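Local coordinates for putative Oleoyl-[acyl-carrier protein] thioesterase (Lactobacillus plantarum, PDB 2OWN) that probably hydrolyses the thioester of oleoyl and related fatty acyl chains carried on acyl-carrier protein, releasing the free fatty acid, at residues T4-S10 with Y138-V143; D24-R28 with L198-L202. All coordinates share one frame; numbering follows the deposited sequence.

Contact 1. Residues T4-S10 with Y138-V143; sequences TLGANAS and YQSEVV
The carbonyl oxygen of Y138 receives two donors, the amide of S10 and a water. S10 N lies 3.2 Å from Y138 O, and the water oxygen lies 2.7 Å from S10 O and donates to it as well as to Y138 O, so both of its hydrogens are spent in bridging the two carbonyls. The amide bond is fairly straight at its hydrogen, 156°, although the donor stands 22° out of the carbonyl plane. One residue back, the small side chain of A9 lets the backbones draw close, and A9 CA makes a CA-H...O contact with Q139 O at 3.4 Å. S10 OG lies beside the amide of Q139, 3.3 Å from Q139 CD; a chi1 of -57° sets Q139 CG beside its own backbone N, and from there the extended chain runs along the serine.

The other end is held by E141. Its chain, extended beyond CG, reaches the type II turn T4-A7, where G6 N gives a weak hydrogen bond to E141 OE2 at 3.3 Å. G6 takes a positive phi that a residue without a side chain adopts easily. L5 crosses E141 at about a right angle, its CD1 coming within 3.2 Å of E141 OE2 and making an apolar touch with V143 CG1 at 3.8 Å; P147 also meets L5. Strand 141-142 pairs with strand 81-91, so the leading loop is laid against the N-terminal hotdog sheet. Backbone groups make the S10-Y138 link, which therefore depends on chain path more than residue identity, while E141 brings a side-chain acceptor to the turn.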
ATOM      1  N   THR B   4      24.149 -12.062 -25.749  1.00 48.36           N
ATOM      2  CA  THR B   4      23.057 -11.699 -24.797  1.00 48.37           C
ATOM      3  C   THR B   4      22.785 -10.179 -24.837  1.00 47.19           C
ATOM      4  O   THR B   4      23.725  -9.378 -24.852  1.00 47.04           O
ATOM      5  CB  THR B   4      23.372 -12.209 -23.350  1.00 48.80           C
ATOM      6  OG1 THR B   4      22.332 -11.816 -22.436  1.00 50.78           O
ATOM      7  CG2 THR B   4      24.707 -11.686 -22.858  1.00 49.08           C
ATOM      8  N   LEU B   5      21.496  -9.809 -24.830  1.00 46.48           N
ATOM      9  CA  LEU B   5      21.043  -8.403 -24.894  1.00 45.05           C
ATOM     10  C   LEU B   5      21.299  -7.672 -23.562  1.00 43.06           C
ATOM     11  O   LEU B   5      20.621  -7.941 -22.564  1.00 43.51           O
ATOM     12  CB  LEU B   5      19.551  -8.331 -25.285  1.00 45.03           C
ATOM     13  CG  LEU B   5      18.865  -6.987 -25.551  1.00 45.78           C
ATOM     14  CD1 LEU B   5      19.491  -6.267 -26.729  1.00 45.73           C
ATOM     15  CD2 LEU B   5      17.381  -7.202 -25.812  1.00 45.46           C
ATOM     16  N   GLY B   6      22.300  -6.786 -23.558  1.00 41.02           N
ATOM     17  CA  GLY B   6      22.692  -5.978 -22.396  1.00 39.22           C
ATOM     18  C   GLY B   6      23.639  -6.612 -21.390  1.00 38.18           C
ATOM     19  O   GLY B   6      23.523  -6.330 -20.196  1.00 36.68           O
ATOM     20  N   ALA B   7      24.577  -7.442 -21.871  1.00 38.43           N
ATOM     21  CA  ALA B   7      25.605  -8.119 -21.025  1.00 38.65           C
ATOM     22  C   ALA B   7      26.525  -7.130 -20.297  1.00 37.99           C
ATOM     23  O   ALA B   7      26.837  -7.330 -19.116  1.00 37.94           O
ATOM     24  CB  ALA B   7      26.465  -9.077 -21.856  1.00 38.85           C
ATOM     25  N   ASN B   8      26.938  -6.079 -21.018  1.00 37.58           N
ATOM     26  CA  ASN B   8      27.806  -5.006 -20.484  1.00 36.56           C
ATOM     27  C   ASN B   8      27.083  -3.938 -19.628  1.00 35.85           C
ATOM     28  O   ASN B   8      27.769  -3.097 -19.034  1.00 35.25           O
ATOM     29  CB  ASN B   8      28.589  -4.319 -21.626  1.00 36.97           C
ATOM     30  CG  ASN B   8      29.475  -5.292 -22.430  1.00 38.86           C
ATOM     31  OD1 ASN B   8      29.529  -6.499 -22.162  1.00 39.48           O
ATOM     32  ND2 ASN B   8      30.161  -4.757 -23.433  1.00 43.10           N
ATOM     33  N   ALA B   9      25.736  -3.967 -19.559  1.00 35.00           N
ATOM     34  CA  ALA B   9      24.950  -2.994 -18.760  1.00 34.42           C
ATOM     35  C   ALA B   9      25.148  -3.203 -17.256  1.00 33.13           C
ATOM     36  O   ALA B   9      25.255  -4.351 -16.804  1.00 33.35           O
ATOM     37  CB  ALA B   9      23.466  -3.036 -19.122  1.00 33.25           C
ATOM     38  N   SER B  10      25.203  -2.088 -16.509  1.00 31.48           N
ATOM     39  CA  SER B  10      25.429  -2.089 -15.049  1.00 31.37           C
ATOM     40  C   SER B  10      24.280  -2.748 -14.283  1.00 30.97           C
ATOM     41  O   SER B  10      23.123  -2.517 -14.622  1.00 29.02           O
ATOM     42  CB  SER B  10      25.617  -0.664 -14.511  1.00 30.91           C
ATOM     43  OG  SER B  10      26.692  -0.000 -15.153  1.00 31.87           O
ATOM     44  N   TYR B 138      23.573   4.303 -17.272  1.00 32.17           N
ATOM     45  CA  TYR B 138      23.176   2.893 -17.054  1.00 31.79           C
ATOM     46  C   TYR B 138      24.076   1.897 -17.836  1.00 30.96           C
ATOM     47  O   TYR B 138      24.022   0.696 -17.550  1.00 28.84           O
ATOM     48  CB  TYR B 138      21.713   2.616 -17.464  1.00 31.17           C
ATOM     49  CG  TYR B 138      20.672   3.540 -16.866  1.00 29.21           C
ATOM     50  CD1 TYR B 138      20.525   3.667 -15.463  1.00 29.12           C
ATOM     51  CD2 TYR B 138      19.775   4.251 -17.701  1.00 27.08           C
ATOM     52  CE1 TYR B 138      19.528   4.546 -14.899  1.00 29.88           C
ATOM     53  CE2 TYR B 138      18.774   5.107 -17.160  1.00 30.11           C
ATOM     54  CZ  TYR B 138      18.652   5.244 -15.764  1.00 30.11           C
ATOM     55  OH  TYR B 138      17.684   6.077 -15.268  1.00 30.39           O
ATOM     56  N   GLN B 139      24.855   2.391 -18.820  1.00 31.74           N
ATOM     57  CA  GLN B 139      25.755   1.616 -19.699  1.00 32.20           C
ATOM     58  C   GLN B 139      24.937   0.667 -20.622  1.00 32.26           C
ATOM     59  O   GLN B 139      25.373  -0.439 -20.934  1.00 32.64           O
ATOM     60  CB  GLN B 139      26.877   0.914 -18.898  1.00 31.97           C
ATOM     61  CG  GLN B 139      27.730   1.887 -18.056  1.00 33.41           C
ATOM     62  CD  GLN B 139      28.898   1.235 -17.310  1.00 32.81           C
ATOM     63  OE1 GLN B 139      29.158   0.034 -17.431  1.00 38.10           O
ATOM     64  NE2 GLN B 139      29.607   2.043 -16.529  1.00 33.89           N
ATOM     65  N   SER B 140      23.793   1.170 -21.108  1.00 33.09           N
ATOM     66  CA  SER B 140      22.859   0.422 -21.968  1.00 34.14           C
ATOM     67  C   SER B 140      23.408   0.327 -23.394  1.00 35.03           C
ATOM     68  O   SER B 140      23.927   1.334 -23.899  1.00 35.08           O
ATOM     69  CB  SER B 140      21.493   1.125 -22.022  1.00 34.14           C
ATOM     70  OG  SER B 140      20.968   1.383 -20.735  1.00 34.27           O
ATOM     71  N   GLU B 141      23.304  -0.853 -24.031  1.00 35.68           N
ATOM     72  CA  GLU B 141      23.803  -1.027 -25.416  1.00 37.29           C
ATOM     73  C   GLU B 141      22.799  -0.452 -26.429  1.00 36.64           C
ATOM     74  O   GLU B 141      21.583  -0.559 -26.225  1.00 35.02           O
ATOM     75  CB  GLU B 141      24.169  -2.478 -25.780  1.00 37.78           C
ATOM     76  CG  GLU B 141      23.056  -3.542 -25.805  1.00 38.89           C
ATOM     77  CD  GLU B 141      23.505  -4.886 -26.420  1.00 39.20           C
ATOM     78  OE1 GLU B 141      24.712  -5.112 -26.702  1.00 43.06           O
ATOM     79  OE2 GLU B 141      22.618  -5.740 -26.644  1.00 48.26           O
ATOM     80  N   VAL B 142      23.328   0.132 -27.510  1.00 36.11           N
ATOM     81  CA  VAL B 142      22.532   0.728 -28.592  1.00 36.76           C
ATOM     82  C   VAL B 142      22.190  -0.420 -29.550  1.00 37.61           C
ATOM     83  O   VAL B 142      23.108  -1.089 -30.047  1.00 38.30           O
ATOM     84  CB  VAL B 142      23.294   1.863 -29.338  1.00 37.05           C
ATOM     85  CG1 VAL B 142      22.425   2.490 -30.434  1.00 35.54           C
ATOM     86  CG2 VAL B 142      23.755   2.940 -28.350  1.00 35.25           C
ATOM     87  N   VAL B 143      20.892  -0.618 -29.815  1.00 38.05           N
ATOM     88  CA  VAL B 143      20.373  -1.693 -30.696  1.00 37.93           C
ATOM     89  C   VAL B 143      19.390  -1.187 -31.765  1.00 38.31           C
ATOM     90  O   VAL B 143      18.983  -0.018 -31.770  1.00 38.57           O
ATOM     91  CB  VAL B 143      19.720  -2.828 -29.850  1.00 38.33           C
ATOM     92  CG1 VAL B 143      20.766  -3.495 -28.968  1.00 38.07           C
ATOM     93  CG2 VAL B 143      18.551  -2.310 -29.011  1.00 36.10           C
TER
HETATM   94  O   HOH W   1      22.000  -0.555 -16.006  1.00 48.81           O

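Contact 2. Residues D24-R28 with L198-L202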
ATOM      1  N   ASP B  24      -0.985  -9.809   0.696  1.00 34.79           N
ATOM      2  CA  ASP B  24      -2.427 -10.075   0.646  1.00 38.06           C
ATOM      3  C   ASP B  24      -2.746 -10.944   1.882  1.00 40.37           C
ATOM      4  O   ASP B  24      -1.873 -11.160   2.762  1.00 38.15           O
ATOM      5  CB  ASP B  24      -2.860 -10.667  -0.742  1.00 37.59           C
ATOM      6  CG  ASP B  24      -2.254 -12.037  -1.085  1.00 40.45           C
ATOM      7  OD1 ASP B  24      -1.901 -12.834  -0.205  1.00 46.88           O
ATOM      8  OD2 ASP B  24      -2.151 -12.325  -2.300  1.00 51.39           O
ATOM      9  N   ARG B  25      -3.977 -11.449   1.942  1.00 42.73           N
ATOM     10  CA  ARG B  25      -4.423 -12.325   3.053  1.00 43.38           C
ATOM     11  C   ARG B  25      -3.703 -13.695   3.186  1.00 42.80           C
ATOM     12  O   ARG B  25      -3.737 -14.277   4.272  1.00 43.68           O
ATOM     13  CB  ARG B  25      -5.954 -12.510   3.070  1.00 44.16           C
ATOM     14  CG  ARG B  25      -6.579 -13.160   1.819  1.00 44.17           C
ATOM     15  CD  ARG B  25      -8.054 -13.467   2.039  1.00 44.98           C
ATOM     16  NE  ARG B  25      -8.246 -14.406   3.150  1.00 47.94           N
ATOM     17  CZ  ARG B  25      -9.414 -14.836   3.643  1.00 50.51           C
ATOM     18  NH1 ARG B  25     -10.602 -14.443   3.145  1.00 53.75           N
ATOM     19  NH2 ARG B  25      -9.390 -15.690   4.669  1.00 50.56           N
ATOM     20  N   THR B  26      -3.044 -14.167   2.118  1.00 43.13           N
ATOM     21  CA  THR B  26      -2.284 -15.443   2.133  1.00 41.42           C
ATOM     22  C   THR B  26      -0.823 -15.303   2.678  1.00 41.16           C
ATOM     23  O   THR B  26      -0.095 -16.299   2.696  1.00 41.16           O
ATOM     24  CB  THR B  26      -2.240 -16.104   0.723  1.00 42.14           C
ATOM     25  OG1 THR B  26      -1.369 -15.386  -0.161  1.00 43.54           O
ATOM     26  CG2 THR B  26      -3.663 -16.216   0.096  1.00 45.63           C
ATOM     27  N   GLY B  27      -0.404 -14.105   3.124  1.00 39.08           N
ATOM     28  CA  GLY B  27       0.962 -13.859   3.618  1.00 38.48           C
ATOM     29  C   GLY B  27       2.029 -13.777   2.534  1.00 36.35           C
ATOM     30  O   GLY B  27       3.197 -14.020   2.819  1.00 35.56           O
ATOM     31  N   ARG B  28       1.628 -13.424   1.308  1.00 36.51           N
ATOM     32  CA  ARG B  28       2.518 -13.297   0.144  1.00 39.21           C
ATOM     33  C   ARG B  28       2.321 -11.940  -0.504  1.00 35.55           C
ATOM     34  O   ARG B  28       1.191 -11.429  -0.515  1.00 35.54           O
ATOM     35  CB  ARG B  28       2.216 -14.380  -0.860  1.00 40.20           C
ATOM     36  CG  ARG B  28       2.442 -15.796  -0.298  1.00 46.33           C
ATOM     37  CD  ARG B  28       2.036 -16.939  -1.207  1.00 46.26           C
ATOM     38  NE  ARG B  28       0.682 -16.762  -1.768  1.00 54.15           N
ATOM     39  CZ  ARG B  28      -0.147 -17.728  -2.182  1.00 59.16           C
ATOM     40  NH1 ARG B  28       0.159 -19.040  -2.093  1.00 63.00           N
ATOM     41  NH2 ARG B  28      -1.346 -17.358  -2.673  1.00 60.43           N
ATOM     42  N   LEU B 198      -7.896 -17.172  -3.646  1.00 32.98           N
ATOM     43  CA  LEU B 198      -7.460 -18.066  -2.552  1.00 34.11           C
ATOM     44  C   LEU B 198      -7.039 -19.484  -2.990  1.00 33.20           C
ATOM     45  O   LEU B 198      -6.475 -20.196  -2.159  1.00 34.61           O
ATOM     46  CB  LEU B 198      -8.513 -18.120  -1.421  1.00 33.30           C
ATOM     47  CG  LEU B 198      -8.676 -16.810  -0.628  1.00 36.98           C
ATOM     48  CD1 LEU B 198      -9.940 -16.866   0.242  1.00 36.24           C
ATOM     49  CD2 LEU B 198      -7.419 -16.467   0.213  1.00 33.57           C
ATOM     50  N   GLN B 199      -7.298 -19.894  -4.245  1.00 33.80           N
ATOM     51  CA  GLN B 199      -6.876 -21.224  -4.750  1.00 34.29           C
ATOM     52  C   GLN B 199      -6.083 -21.151  -6.080  1.00 33.72           C
ATOM     53  O   GLN B 199      -6.069 -22.108  -6.867  1.00 32.24           O
ATOM     54  CB  GLN B 199      -8.101 -22.145  -4.805  1.00 34.52           C
ATOM     55  CG  GLN B 199      -7.752 -23.649  -4.804  1.00 37.92           C
ATOM     56  CD  GLN B 199      -8.903 -24.582  -4.561  1.00 35.63           C
ATOM     57  OE1 GLN B 199     -10.049 -24.176  -4.312  1.00 43.02           O
ATOM     58  NE2 GLN B 199      -8.597 -25.874  -4.640  1.00 24.74           N
ATOM     59  N   HIS B 200      -5.388 -20.028  -6.297  1.00 34.11           N
ATOM     60  CA  HIS B 200      -4.553 -19.773  -7.483  1.00 34.56           C
ATOM     61  C   HIS B 200      -3.321 -18.927  -7.141  1.00 36.31           C
ATOM     62  O   HIS B 200      -3.441 -17.956  -6.392  1.00 37.38           O
ATOM     63  CB  HIS B 200      -5.354 -19.113  -8.623  1.00 35.30           C
ATOM     64  CG  HIS B 200      -6.380 -20.013  -9.232  1.00 32.71           C
ATOM     65  ND1 HIS B 200      -7.667 -20.099  -8.752  1.00 33.15           N
ATOM     66  CD2 HIS B 200      -6.293 -20.907 -10.242  1.00 36.44           C
ATOM     67  CE1 HIS B 200      -8.332 -21.004  -9.445  1.00 32.52           C
ATOM     68  NE2 HIS B 200      -7.521 -21.509 -10.357  1.00 30.09           N
ATOM     69  N   ASP B 201      -2.162 -19.343  -7.658  1.00 36.60           N
ATOM     70  CA  ASP B 201      -0.867 -18.661  -7.502  1.00 36.91           C
ATOM     71  C   ASP B 201      -0.444 -18.112  -8.854  1.00 36.15           C
ATOM     72  O   ASP B 201      -0.714 -18.731  -9.877  1.00 33.99           O
ATOM     73  CB  ASP B 201       0.213 -19.614  -6.970  1.00 37.49           C
ATOM     74  CG  ASP B 201       0.043 -19.957  -5.493  1.00 41.40           C
ATOM     75  OD1 ASP B 201      -0.840 -19.400  -4.819  1.00 47.07           O
ATOM     76  OD2 ASP B 201       0.831 -20.780  -4.987  1.00 42.90           O
ATOM     77  N   LEU B 202       0.257 -16.980  -8.832  1.00 36.81           N
ATOM     78  CA  LEU B 202       0.733 -16.303 -10.047  1.00 36.39           C
ATOM     79  C   LEU B 202       1.894 -17.064 -10.684  1.00 35.45           C
ATOM     80  O   LEU B 202       2.798 -17.520  -9.972  1.00 36.40           O
ATOM     81  CB  LEU B 202       1.176 -14.868  -9.732  1.00 35.59           C
ATOM     82  CG  LEU B 202       0.070 -13.928  -9.244  1.00 35.40           C
ATOM     83  CD1 LEU B 202       0.657 -12.757  -8.497  1.00 36.17           C
ATOM     84  CD2 LEU B 202      -0.837 -13.484 -10.412  1.00 33.64           C
TER
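L198 lies across the side chain of R25 where a type I turn, D24-G27, of the N-terminal hotdog domain meets the start of strand 200-209 in the C-terminal one. The apolar part of the contact centres on this leucine. L198 CD2 sits 3.6 Å from R25 CD and 3.8 Å from T26 CG2, while L198 CD1 lies over one face of the R25 guanidinium, 3.7 Å above its plane and offset toward the rim. R25 NE is buried against L198 CD2 with no hydrogen-bond partner in the model. A bend at chi3 of R25, -61°, turns the guanidinium back over the leucine, and its NH2 forms a salt bridge with the terminal carboxylate of Q262. With an alanine in place of R25, L198 would probably lose the flat group over its methyl and the terminal carboxylate of Q262 its charged mate. F170 of the second subunit also packs on R25 and L198.

Hydrogen bonds shape the turn itself. D24 OD1 accepts from T26 N at 2.9 Å, on its anti side and out of the carboxylate plane, which makes an Asx turn; T26 OG1 donates to the syn lone pair of D24 OD1 at 2.6 Å. Aspartate and threonine suit these places because the short carboxylate reaches forward to T26 N and the beta hydroxyl turns back to D24. G27 follows with the positive phi that a glycine accepts readily.

Charge supplies the second link across the contact. R28 forms a salt bridge with D201, whose OD1 it meets, while D201 OD2 pairs with R255, so the carboxylate is shared by two arginines and is likely to stay ionised. The guanidinium and carboxylate planes stand 86° apart, and R28 NH1 lies 2.9 Å from D201 OD1.

How the contacts relate
From the N terminus the chain first passes through 4-10, then strand 12-17, and reaches 24-28 ahead of helix 31-48. Contact 1 closes a loop over the N-terminal hotdog domain when 138-143 returns to the leading residues, bringing them beside the edge formed with strand 81-91. Contact 2 closes a longer one, when 198-202 meets the turn 24-28 and so joins the two hotdog domains. The two loops cross rather than nest, since 24-28 lies inside the first and 198-202 beyond its end. Their centres are 35 Å apart, on opposite sides of the chain's centre, with no direct touch.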